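Local structure of glycosyl hyrolase, family 3 (Deinococcus radiodurans, 3TEV) at residues Glu277-Ala282 against Gln300-Ala305; Gly19-Ile24 against Ala315-Lys320; Arg62-Leu67 against Val124-Asn129; Asp66-Glu69 against His74-Ile77; Phe130-Asp135 against Arg162-Gly167. The protein probably hydrolyses O-glycosidic bonds as a member of glycoside hydrolase family 3, with a TIM-barrel catalytic domain. All coordinates share one frame; numbering follows the deposited sequence.

Interaction 1: residues Glu277-Ala282 against Gln300-Ala305; sequences EAAVRA and QATLAA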
# COMPACT_ATOMS: atom_id res chain seq x y z
N GLU A 277 -1.26 -5.32 -18.40
CA GLU A 277 -0.87 -4.00 -18.88
C GLU A 277 -0.80 -2.97 -17.73
O GLU A 277 0.19 -2.27 -17.60
CB GLU A 277 -1.84 -3.54 -20.00
CG GLU A 277 -2.17 -2.04 -20.04
CD GLU A 277 -3.31 -1.68 -21.00
OE1 GLU A 277 -4.51 -1.88 -20.65
OE2 GLU A 277 -3.02 -1.17 -22.11
N ALA A 278 -1.83 -2.91 -16.89
CA ALA A 278 -1.86 -1.96 -15.79
C ALA A 278 -0.70 -2.19 -14.81
O ALA A 278 -0.06 -1.25 -14.35
CB ALA A 278 -3.22 -1.99 -15.08
N ALA A 279 -0.42 -3.45 -14.50
CA ALA A 279 0.63 -3.77 -13.55
C ALA A 279 2.03 -3.40 -14.11
O ALA A 279 2.86 -2.84 -13.39
CB ALA A 279 0.56 -5.22 -13.18
N VAL A 280 2.26 -3.66 -15.39
CA VAL A 280 3.53 -3.31 -16.00
C VAL A 280 3.69 -1.79 -16.02
O VAL A 280 4.74 -1.25 -15.67
CB VAL A 280 3.66 -3.97 -17.42
CG1 VAL A 280 4.78 -3.34 -18.24
CG2 VAL A 280 3.88 -5.48 -17.26
N ARG A 281 2.61 -1.09 -16.38
CA ARG A 281 2.63 0.37 -16.42
C ARG A 281 2.89 0.97 -15.02
O ARG A 281 3.68 1.92 -14.91
CB ARG A 281 1.33 0.90 -17.05
CG ARG A 281 1.15 2.43 -17.00
CD ARG A 281 2.00 3.24 -18.04
NE ARG A 281 1.82 4.69 -17.90
CZ ARG A 281 2.27 5.61 -18.77
NH1 ARG A 281 2.92 5.26 -19.87
NH2 ARG A 281 2.06 6.90 -18.54
N ALA A 282 2.30 0.40 -13.97
CA ALA A 282 2.56 0.86 -12.60
C ALA A 282 4.04 0.72 -12.22
O ALA A 282 4.62 1.64 -11.64
CB ALA A 282 1.69 0.13 -11.57
N GLN A 300 -2.19 -15.03 -12.21
CA GLN A 300 -1.37 -15.67 -13.23
C GLN A 300 -1.21 -14.77 -14.46
O GLN A 300 -0.10 -14.67 -15.00
CB GLN A 300 -1.92 -17.06 -13.61
CG GLN A 300 -1.64 -18.12 -12.54
CD GLN A 300 -2.27 -19.49 -12.82
OE1 GLN A 300 -3.35 -19.59 -13.43
NE2 GLN A 300 -1.60 -20.55 -12.36
N ALA A 301 -2.28 -14.10 -14.85
CA ALA A 301 -2.20 -13.20 -15.99
C ALA A 301 -1.30 -12.00 -15.68
O ALA A 301 -0.60 -11.50 -16.58
CB ALA A 301 -3.61 -12.74 -16.46
N THR A 302 -1.31 -11.54 -14.43
CA THR A 302 -0.44 -10.45 -14.02
C THR A 302 1.03 -10.88 -14.01
O THR A 302 1.88 -10.20 -14.59
CB THR A 302 -0.87 -9.87 -12.66
OG1 THR A 302 -2.25 -9.48 -12.72
CG2 THR A 302 -0.05 -8.65 -12.31
N LEU A 303 1.32 -12.01 -13.37
CA LEU A 303 2.65 -12.62 -13.44
C LEU A 303 3.18 -12.71 -14.87
O LEU A 303 4.31 -12.33 -15.13
CB LEU A 303 2.63 -14.03 -12.86
CG LEU A 303 2.59 -14.11 -11.36
CD1 LEU A 303 2.04 -15.50 -10.96
CD2 LEU A 303 3.99 -13.84 -10.79
N ALA A 304 2.34 -13.21 -15.78
CA ALA A 304 2.74 -13.41 -17.16
C ALA A 304 3.17 -12.10 -17.82
O ALA A 304 4.18 -12.06 -18.53
CB ALA A 304 1.62 -14.13 -18.00
N ALA A 305 2.42 -11.02 -17.57
CA ALA A 305 2.79 -9.72 -18.13
C ALA A 305 4.08 -9.20 -17.49
O ALA A 305 4.96 -8.70 -18.18
CB ALA A 305 1.66 -8.72 -17.95

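Interaction 2: residues Gly19-Ile24 against Ala315-Lys320; sequences GQLLMI and AAVATK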
# COMPACT_ATOMS: atom_id res chain seq x y z
N GLY A 19 7.31 -12.63 -9.68
CA GLY A 19 6.54 -12.79 -8.44
C GLY A 19 7.04 -11.96 -7.27
O GLY A 19 6.31 -11.71 -6.32
N GLN A 20 8.30 -11.53 -7.32
CA GLN A 20 8.89 -10.74 -6.24
C GLN A 20 8.42 -9.28 -6.26
O GLN A 20 8.73 -8.49 -5.35
CB GLN A 20 10.41 -10.84 -6.31
CG GLN A 20 10.91 -12.28 -6.05
CD GLN A 20 12.40 -12.49 -6.32
OE1 GLN A 20 13.01 -11.81 -7.17
NE2 GLN A 20 12.98 -13.49 -5.62
N LEU A 21 7.64 -8.92 -7.29
CA LEU A 21 7.12 -7.55 -7.42
C LEU A 21 5.61 -7.49 -7.21
O LEU A 21 4.99 -6.46 -7.44
CB LEU A 21 7.50 -6.96 -8.79
CG LEU A 21 9.00 -7.00 -9.14
CD1 LEU A 21 9.23 -6.66 -10.64
CD2 LEU A 21 9.83 -6.10 -8.21
N LEU A 22 5.01 -8.61 -6.77
CA LEU A 22 3.56 -8.66 -6.57
C LEU A 22 3.18 -8.93 -5.13
O LEU A 22 3.87 -9.65 -4.41
CB LEU A 22 2.91 -9.73 -7.45
CG LEU A 22 3.13 -9.81 -8.95
CD1 LEU A 22 2.19 -10.89 -9.52
CD2 LEU A 22 2.89 -8.47 -9.64
N MSE A 23 2.04 -8.38 -4.74
CA MSE A 23 1.43 -8.68 -3.47
C MSE A 23 0.07 -9.28 -3.82
O MSE A 23 -0.76 -8.65 -4.52
CB MSE A 23 1.25 -7.42 -2.62
CG MSE A 23 0.52 -7.64 -1.29
SE MSE A 23 0.49 -6.03 -0.17
CE MSE A 23 1.98 -6.38 1.02
N ILE A 24 -0.17 -10.50 -3.35
CA ILE A 24 -1.39 -11.21 -3.71
C ILE A 24 -2.24 -11.50 -2.48
O ILE A 24 -1.76 -11.41 -1.35
CB ILE A 24 -1.07 -12.54 -4.40
CG1 ILE A 24 -0.36 -13.47 -3.42
CG2 ILE A 24 -0.25 -12.31 -5.66
CD1 ILE A 24 -0.28 -14.93 -3.93
N ALA A 315 18.02 -3.81 -13.94
CA ALA A 315 18.57 -2.89 -12.95
C ALA A 315 17.45 -2.15 -12.21
O ALA A 315 17.48 -2.01 -10.98
CB ALA A 315 19.55 -1.90 -13.60
N ALA A 316 16.45 -1.70 -12.97
CA ALA A 316 15.32 -1.01 -12.38
C ALA A 316 14.57 -1.92 -11.41
O ALA A 316 14.26 -1.51 -10.28
CB ALA A 316 14.38 -0.49 -13.49
N VAL A 317 14.29 -3.16 -11.81
CA VAL A 317 13.53 -4.04 -10.90
C VAL A 317 14.37 -4.53 -9.70
O VAL A 317 13.81 -4.84 -8.63
CB VAL A 317 12.79 -5.21 -11.61
CG1 VAL A 317 11.74 -4.66 -12.59
CG2 VAL A 317 13.77 -6.15 -12.31
N ALA A 318 15.69 -4.57 -9.87
CA ALA A 318 16.59 -4.89 -8.76
C ALA A 318 16.45 -3.83 -7.67
O ALA A 318 16.35 -4.16 -6.48
CB ALA A 318 18.08 -5.02 -9.25
N THR A 319 16.40 -2.57 -8.08
CA THR A 319 16.21 -1.44 -7.17
C THR A 319 14.85 -1.57 -6.44
O THR A 319 14.77 -1.40 -5.22
CB THR A 319 16.28 -0.09 -7.94
OG1 THR A 319 17.55 0.02 -8.59
CG2 THR A 319 16.09 1.11 -7.00
N LYS A 320 13.79 -1.89 -7.17
CA LYS A 320 12.48 -2.07 -6.56
C LYS A 320 12.51 -3.21 -5.54
O LYS A 320 12.03 -3.05 -4.43
CB LYS A 320 11.38 -2.31 -7.60
CG LYS A 320 11.23 -1.21 -8.66
CD LYS A 320 10.29 -1.73 -9.81
CE LYS A 320 10.22 -0.77 -10.98
NZ LYS A 320 9.74 0.58 -10.52

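Interaction 3: residues Arg62-Leu67 against Val124-Asn129; sequences RLCADL and VGINWN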
# COMPACT_ATOMS: atom_id res chain seq x y z
N ARG A 62 -0.93 -19.19 13.31
CA ARG A 62 -0.60 -20.37 12.53
C ARG A 62 -0.45 -20.02 11.04
O ARG A 62 0.53 -20.40 10.39
CB ARG A 62 -1.67 -21.46 12.76
CG ARG A 62 -1.30 -22.87 12.26
CD ARG A 62 -2.46 -23.87 12.44
NE ARG A 62 -3.20 -23.68 13.71
CZ ARG A 62 -4.46 -23.24 13.80
NH1 ARG A 62 -5.04 -23.09 14.99
NH2 ARG A 62 -5.16 -22.97 12.69
N LEU A 63 -1.39 -19.24 10.51
CA LEU A 63 -1.34 -18.84 9.10
C LEU A 63 -0.09 -18.02 8.74
O LEU A 63 0.54 -18.28 7.72
CB LEU A 63 -2.62 -18.10 8.70
CG LEU A 63 -2.65 -17.51 7.29
CD1 LEU A 63 -2.47 -18.60 6.19
CD2 LEU A 63 -3.92 -16.75 7.06
N CYS A 64 0.27 -17.04 9.57
CA CYS A 64 1.41 -16.19 9.30
C CYS A 64 2.75 -16.90 9.50
O CYS A 64 3.73 -16.59 8.81
CB CYS A 64 1.35 -14.91 10.12
SG CYS A 64 -0.10 -13.93 9.65
N ALA A 65 2.77 -17.86 10.43
CA ALA A 65 3.97 -18.66 10.65
C ALA A 65 4.18 -19.53 9.43
O ALA A 65 5.30 -19.60 8.91
CB ALA A 65 3.87 -19.52 11.94
N ASP A 66 3.12 -20.16 8.95
CA ASP A 66 3.20 -20.94 7.72
C ASP A 66 3.69 -20.09 6.52
O ASP A 66 4.54 -20.54 5.74
CB ASP A 66 1.86 -21.58 7.40
CG ASP A 66 1.46 -22.65 8.42
OD1 ASP A 66 2.30 -23.09 9.25
OD2 ASP A 66 0.28 -23.03 8.42
N LEU A 67 3.17 -18.87 6.40
CA LEU A 67 3.54 -18.00 5.28
C LEU A 67 5.00 -17.62 5.37
O LEU A 67 5.68 -17.55 4.36
CB LEU A 67 2.69 -16.75 5.26
CG LEU A 67 1.27 -16.96 4.75
CD1 LEU A 67 0.32 -15.78 5.20
CD2 LEU A 67 1.31 -17.15 3.23
N VAL A 124 1.22 -12.10 16.06
CA VAL A 124 0.73 -13.13 15.14
C VAL A 124 1.60 -13.33 13.89
O VAL A 124 1.41 -14.28 13.16
CB VAL A 124 -0.78 -12.97 14.77
CG1 VAL A 124 -1.65 -13.02 16.04
CG2 VAL A 124 -1.04 -11.69 13.98
N GLY A 125 2.55 -12.42 13.67
CA GLY A 125 3.56 -12.56 12.63
C GLY A 125 3.30 -11.72 11.40
O GLY A 125 3.71 -12.08 10.28
N ILE A 126 2.60 -10.60 11.61
CA ILE A 126 2.33 -9.64 10.55
C ILE A 126 3.33 -8.49 10.67
O ILE A 126 3.58 -8.00 11.78
CB ILE A 126 0.87 -9.11 10.65
CG1 ILE A 126 -0.10 -10.18 10.12
CG2 ILE A 126 0.70 -7.82 9.83
CD1 ILE A 126 -1.54 -10.07 10.67
N ASN A 127 3.90 -8.06 9.55
CA ASN A 127 4.90 -7.00 9.59
C ASN A 127 4.54 -5.75 8.77
O ASN A 127 5.38 -4.86 8.58
CB ASN A 127 6.30 -7.55 9.21
CG ASN A 127 6.36 -8.12 7.78
OD1 ASN A 127 5.35 -8.30 7.11
ND2 ASN A 127 7.58 -8.40 7.32
N TRP A 128 3.30 -5.67 8.31
CA TRP A 128 2.85 -4.55 7.50
C TRP A 128 1.36 -4.30 7.74
O TRP A 128 0.55 -5.21 7.61
CB TRP A 128 3.17 -4.83 6.04
CG TRP A 128 2.64 -3.87 5.00
CD1 TRP A 128 1.40 -3.26 4.97
CD2 TRP A 128 3.30 -3.49 3.77
NE1 TRP A 128 1.27 -2.51 3.80
CE2 TRP A 128 2.42 -2.63 3.07
CE3 TRP A 128 4.53 -3.79 3.20
CZ2 TRP A 128 2.76 -2.05 1.83
CZ3 TRP A 128 4.85 -3.22 1.97
CH2 TRP A 128 3.98 -2.36 1.31
N ASN A 129 1.01 -3.06 8.07
CA ASN A 129 -0.39 -2.65 8.24
C ASN A 129 -0.68 -1.45 7.35
O ASN A 129 0.11 -0.49 7.30
CB ASN A 129 -0.66 -2.29 9.71
CG ASN A 129 -2.15 -2.14 10.01
OD1 ASN A 129 -3.00 -2.57 9.22
ND2 ASN A 129 -2.47 -1.54 11.15
O HOH W 1 5.04 -14.45 10.06

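Interaction 4: residues Asp66-Glu69 against His74-Ile77; sequences DLRE and HALI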
# COMPACT_ATOMS: atom_id res chain seq x y z
N ASP A 66 3.12 -20.16 8.95
CA ASP A 66 3.20 -20.94 7.72
C ASP A 66 3.69 -20.09 6.52
O ASP A 66 4.54 -20.54 5.74
CB ASP A 66 1.86 -21.58 7.40
CG ASP A 66 1.46 -22.65 8.42
OD1 ASP A 66 2.30 -23.09 9.25
OD2 ASP A 66 0.28 -23.03 8.42
N LEU A 67 3.17 -18.87 6.40
CA LEU A 67 3.54 -18.00 5.28
C LEU A 67 5.00 -17.62 5.37
O LEU A 67 5.68 -17.55 4.36
CB LEU A 67 2.69 -16.75 5.26
CG LEU A 67 1.27 -16.96 4.75
CD1 LEU A 67 0.32 -15.78 5.20
CD2 LEU A 67 1.31 -17.15 3.23
N ARG A 68 5.46 -17.36 6.58
CA ARG A 68 6.84 -17.03 6.78
C ARG A 68 7.75 -18.21 6.44
O ARG A 68 8.84 -18.01 5.89
CB ARG A 68 7.09 -16.54 8.22
CG ARG A 68 8.57 -16.49 8.61
CD ARG A 68 9.36 -15.49 7.75
NE ARG A 68 10.76 -15.44 8.16
CZ ARG A 68 11.69 -16.32 7.79
NH1 ARG A 68 11.38 -17.35 7.00
NH2 ARG A 68 12.94 -16.18 8.23
N GLU A 69 7.31 -19.42 6.75
CA GLU A 69 8.10 -20.62 6.46
C GLU A 69 8.21 -20.84 4.95
O GLU A 69 9.29 -21.13 4.44
CB GLU A 69 7.52 -21.84 7.17
CG GLU A 69 8.14 -23.17 6.74
CD GLU A 69 9.60 -23.31 7.12
OE1 GLU A 69 10.04 -22.62 8.08
OE2 GLU A 69 10.32 -24.11 6.48
N HIS A 74 12.46 -12.68 3.44
CA HIS A 74 11.99 -11.42 2.84
C HIS A 74 10.46 -11.22 2.90
O HIS A 74 9.94 -10.19 2.44
CB HIS A 74 12.48 -11.32 1.39
CG HIS A 74 13.97 -11.46 1.26
ND1 HIS A 74 14.85 -10.69 1.99
CD2 HIS A 74 14.73 -12.30 0.51
CE1 HIS A 74 16.09 -11.03 1.68
NE2 HIS A 74 16.04 -12.00 0.78
N ALA A 75 9.74 -12.19 3.46
CA ALA A 75 8.28 -12.15 3.53
C ALA A 75 7.74 -10.78 3.95
O ALA A 75 8.12 -10.25 5.00
CB ALA A 75 7.77 -13.23 4.49
N LEU A 76 6.86 -10.23 3.13
CA LEU A 76 6.00 -9.12 3.57
C LEU A 76 4.58 -9.67 3.75
O LEU A 76 3.95 -10.14 2.78
CB LEU A 76 6.04 -7.94 2.60
CG LEU A 76 7.43 -7.26 2.50
CD1 LEU A 76 7.57 -6.41 1.20
CD2 LEU A 76 7.79 -6.43 3.76
N ILE A 77 4.12 -9.66 4.99
CA ILE A 77 2.80 -10.15 5.33
C ILE A 77 1.99 -8.98 5.86
O ILE A 77 2.20 -8.51 7.01
CB ILE A 77 2.84 -11.35 6.32
CG1 ILE A 77 3.63 -12.51 5.71
CG2 ILE A 77 1.41 -11.84 6.61
CD1 ILE A 77 4.17 -13.57 6.68

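Interaction 5: residues Phe130-Asp135 against Arg162-Gly167; sequences FTPVLD and RAALAG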
# COMPACT_ATOMS: atom_id res chain seq x y z
N PHE A 130 -1.80 -1.48 6.64
CA PHE A 130 -2.17 -0.37 5.74
C PHE A 130 -2.88 0.76 6.49
O PHE A 130 -4.09 0.93 6.35
CB PHE A 130 -3.06 -0.88 4.61
CG PHE A 130 -2.31 -1.58 3.52
CD1 PHE A 130 -1.57 -0.85 2.59
CD2 PHE A 130 -2.38 -2.96 3.39
CE1 PHE A 130 -0.87 -1.52 1.56
CE2 PHE A 130 -1.71 -3.64 2.36
CZ PHE A 130 -0.95 -2.93 1.44
N THR A 131 -2.13 1.47 7.33
CA THR A 131 -2.52 2.74 7.97
C THR A 131 -1.22 3.53 8.13
O THR A 131 -0.14 2.94 8.06
CB THR A 131 -3.17 2.61 9.40
OG1 THR A 131 -2.44 1.66 10.20
CG2 THR A 131 -4.65 2.27 9.34
N PRO A 132 -1.31 4.86 8.36
CA PRO A 132 -2.55 5.62 8.51
C PRO A 132 -3.15 6.11 7.18
O PRO A 132 -2.44 6.29 6.19
CB PRO A 132 -2.11 6.83 9.34
CG PRO A 132 -0.68 7.09 8.84
CD PRO A 132 -0.11 5.71 8.50
N VAL A 133 -4.46 6.32 7.20
CA VAL A 133 -5.12 7.12 6.20
C VAL A 133 -4.63 8.56 6.43
O VAL A 133 -4.74 9.07 7.54
CB VAL A 133 -6.65 7.02 6.40
CG1 VAL A 133 -7.40 8.13 5.64
CG2 VAL A 133 -7.15 5.62 6.01
N LEU A 134 -4.07 9.18 5.40
CA LEU A 134 -3.69 10.59 5.46
C LEU A 134 -4.58 11.41 4.53
O LEU A 134 -4.30 12.58 4.26
CB LEU A 134 -2.22 10.81 5.09
CG LEU A 134 -1.12 10.10 5.89
CD1 LEU A 134 0.30 10.40 5.35
CD2 LEU A 134 -1.23 10.45 7.35
N ASP A 135 -5.63 10.78 4.02
CA ASP A 135 -6.67 11.48 3.27
C ASP A 135 -7.30 12.52 4.21
O ASP A 135 -7.41 12.29 5.41
CB ASP A 135 -7.74 10.51 2.74
CG ASP A 135 -7.14 9.34 1.94
OD1 ASP A 135 -6.18 9.55 1.16
OD2 ASP A 135 -7.64 8.21 2.08
N ARG A 162 1.31 11.22 12.16
CA ARG A 162 2.65 11.06 12.76
C ARG A 162 2.61 10.05 13.90
O ARG A 162 3.49 9.17 14.01
CB ARG A 162 3.19 12.41 13.28
CG ARG A 162 4.67 12.36 13.72
CD ARG A 162 5.21 13.67 14.32
NE ARG A 162 4.84 14.87 13.55
CZ ARG A 162 5.53 15.40 12.54
NH1 ARG A 162 6.68 14.84 12.13
NH2 ARG A 162 5.07 16.49 11.93
N ALA A 163 1.58 10.18 14.74
CA ALA A 163 1.41 9.30 15.90
C ALA A 163 1.17 7.85 15.48
O ALA A 163 1.72 6.93 16.07
CB ALA A 163 0.25 9.81 16.77
N ALA A 164 0.33 7.67 14.46
CA ALA A 164 0.01 6.34 13.94
C ALA A 164 1.24 5.65 13.35
O ALA A 164 1.47 4.46 13.60
CB ALA A 164 -1.10 6.45 12.90
N LEU A 165 2.03 6.41 12.58
CA LEU A 165 3.28 5.90 12.01
C LEU A 165 4.24 5.47 13.11
O LEU A 165 4.81 4.37 13.05
CB LEU A 165 3.95 6.94 11.12
CG LEU A 165 3.24 7.37 9.83
CD1 LEU A 165 3.81 8.71 9.38
CD2 LEU A 165 3.38 6.34 8.71
N ALA A 166 4.40 6.31 14.13
CA ALA A 166 5.38 6.07 15.19
C ALA A 166 4.99 4.89 16.08
O ALA A 166 5.84 4.15 16.53
CB ALA A 166 5.60 7.34 16.05
N GLY A 167 3.69 4.73 16.34
CA GLY A 167 3.20 3.58 17.09
C GLY A 167 3.49 2.26 16.40
O GLY A 167 3.73 1.26 17.08

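Interaction 1: residues Glu277-Ala282 against Gln300-Ala305
Ala305 and Val280 meet where two neighbouring helices, 275-285 and 296-309, come side by side near the surface. The methyl CB of Ala305 points at helix 275-285 and lies 4.0 Å from CG2 of Val280. That same valine branch reaches still closer to the main chain, with CG2 of Val280 3.5 Å from the carbonyl O of Ala305, so it rests across both the methyl and the backbone of one residue. The first torsion of Val280 explains this: CG1 is turned anti to the backbone N (chi1 165°), which swings CG2 to the side of the N and out toward the partner helix. Deeper in the interface, the small CB of Ala279 faces helix 296-309 and meets CG2 of Thr302 at 3.6 Å. Thr302 divides its two branches between different tasks, because the methyl makes the apolar contact while OG1 hydrogen-bonds Val298 O one turn earlier in its own helix. Two alanines, one valine and the methyl of Thr302 make up a thin interface, and the short helix segments approach to 8.8 Å between axes at a crossing angle of -47°. Behind the contact lies the sheet: Ala279 also packs on Val290 of strand 290-291, the strand that separates the two helices in sequence, and Thr302 on Leu22 of the adjacent strand 22-24.

Interaction 2: residues Gly19-Ile24 against Ala315-Lys320
Leading up to Leu21, which meets Val317 and Lys320 of helix 314-330, residues Gly19-Leu21 form the end of a 3-10 segment. Its last turn is closed loosely, by a weak hydrogen bond of 3.4 Å from Leu22 N to Gly19 O. Gln20 directs OE1 to Arg17 N and to the guanidinium NH1 of Arg321, tying the turn to the helix by a polar link beside the apolar one. Leu21 then carries the contact with both of its methyls. CD1 of Leu21 lies 3.8 Å from CG1 of Val317, and CD2 of Leu21 lies 4.1 Å from CB of Lys320, the leucine crossing each of these side chains at about a right angle. Lys320 touches Leu21 only through its base; a bend at the last torsion (chi4 -58°) delivers NZ to the carbonyls of Leu283 and Ala287, two acceptors that grip a buried amine. At Leu22 the chain enters strand 22-24, part of the parallel sheet of the TIM barrel, so Leu21 joins the approach to a barrel strand with helix 314-330, the last of the modelled chain. Met23, modelled as selenomethionine, hydrogen-bonds through its backbone to Val290 of strand 290-291 and Ala292 just beyond it, and Ile24 pairs through its backbone with Ala46 and Cys48.

Interaction 3: residues Arg62-Leu67 against Val124-Asn129
A Schellman motif ends helix 107-124, and Cys64 of helix 57-71 packs directly on it. Ile126 N bonds to Leu121 O and Gly125 N to Arg122 O, with Gly125 as the C-prime residue at a positive phi of 103°. Lacking a side chain, Gly125 lets the helix come close, its CA only 5.4 Å from CA of Cys64. Cys64 CB is pressed against the backbone of the turn, 3.1 Å from Val124 O and 3.7 Å from Gly125 O. The sulfur goes further along the chain: with SG anti to its own carbonyl carbon (chi1 -63°), it lies 3.8 Å from CG1 of Ile126. A water spans the other edge of the contact, donating one hydrogen bond to Cys64 O at 2.8 Å and another to Gly125 O at 2.7 Å. It thereby bridges two carbonyls that, both being acceptors, could not bond each other. Beyond the turn the chain runs into strand 128-129, which lies between strands 76-79 and 174-180 in the barrel sheet. Asn127 holds this entry in place, its OD1 accepting from Ile77 N and its ND2 reaching Ala75 O and Phe331 O, while Ile126 packs on Ile79 of strand 76-79.

Interaction 4: residues Asp66-Glu69 against His74-Ile77
Ile77 of strand 76-79 meets Leu67 and Arg68 of helix 57-71 inside a beta-alpha-beta unit of the TIM barrel, in which strand 46-49 leads into the helix and the helix returns to strand 76-79. Its side chain leaves the strand pointing toward the helix. CB itself stays back from the helix, but there the side chain divides into two branches that do different work. CG2 of Ile77, anti to the backbone N, lies 4.3 Å from CD1 of Leu67. The same CG2 of Ile77 is 4.0 Å from SG of Cys64, a residue one turn earlier on the helix than Leu67. CG1 of Ile77 takes the other direction (chi1 -60°) and comes within 4.4 Å of CB of Leu67. The tip, CD1, is anti to CA and therefore projects fully toward the helix. There CD1 of Ile77 fits over the joint between two residues, 3.8 Å from CB of Leu67 and 4.0 Å from the backbone N of Arg68. Leu76, the preceding residue, points the other way and packs on Leu324, Leu327 and Ala328 of helix 314-330. Leu67 also touches Leu26 and Leu31 in a loop, which extends the apolar layer beyond the unit. The turn between helix and strand brings the methyl of Ala75 up to Arg68, whose CD alone comes near, 4.3 Å from CB of Ala75.

Interaction 5: residues Phe130-Asp135 against Arg162-Gly167
Pro132 lies against Ala164 and Leu165 of helix 154-169, touching each with a different part of its ring. CB of Pro132 meets CB of Ala164 at 3.7 Å, and CD of Pro132 meets CD2 of Leu165 at 3.6 Å. The proline CG sits between them, 4.1 Å from both Ala164 CB and Leu165 CG. The leucine meets the CG-CD side of the ring, the two side chains crossing at about a right angle. Around this first shell, Tyr150 touches both Pro132 and Ala164, while Leu215 touches Leu165 and Leu134. A cis peptide bond precedes Pro132 and sets the course of the chain here. Backbone hydrogen bonds of Pro132 (through its carbonyl) and Leu134 with Lys178 tie the loop to strand 174-180, placing the contact in the loop that follows strand 128-129 of the TIM barrel. Barrel active sites lie at this end of the strands, and Lys178 and His179 begin the Lys-His-Phe-Pro-Gly-His-Gly sequence familiar from the NagZ-type enzymes of family 3. Asp135, further along the loop, bonds through OD2 to His179 ND1 and through OD1 to His183 N, linking the loop to the end of strand 174-180 and the segment after it.

Interactions 2, 3, 4 and 5 are buried, whereas interaction 1 reaches the surface through its partly exposed residues. All five are carried mainly by apolar contacts between helices and strands or loops, except that interaction 1 joins two helices; interaction 3 is set apart by its bridging water. Interactions 3 and 4 are the closest pair: both use helix 57-71 and share Asp66 and Leu67, and their strands are neighbours. Interactions 1 and 2 touch through Leu303 CD2 and Gly19 CA, 3.6 Å apart. Interaction 5 stands on the opposite side of the chain's centre from both, yet Met23 SE of interaction 2 reaches Phe130 CZ at 3.8 Å.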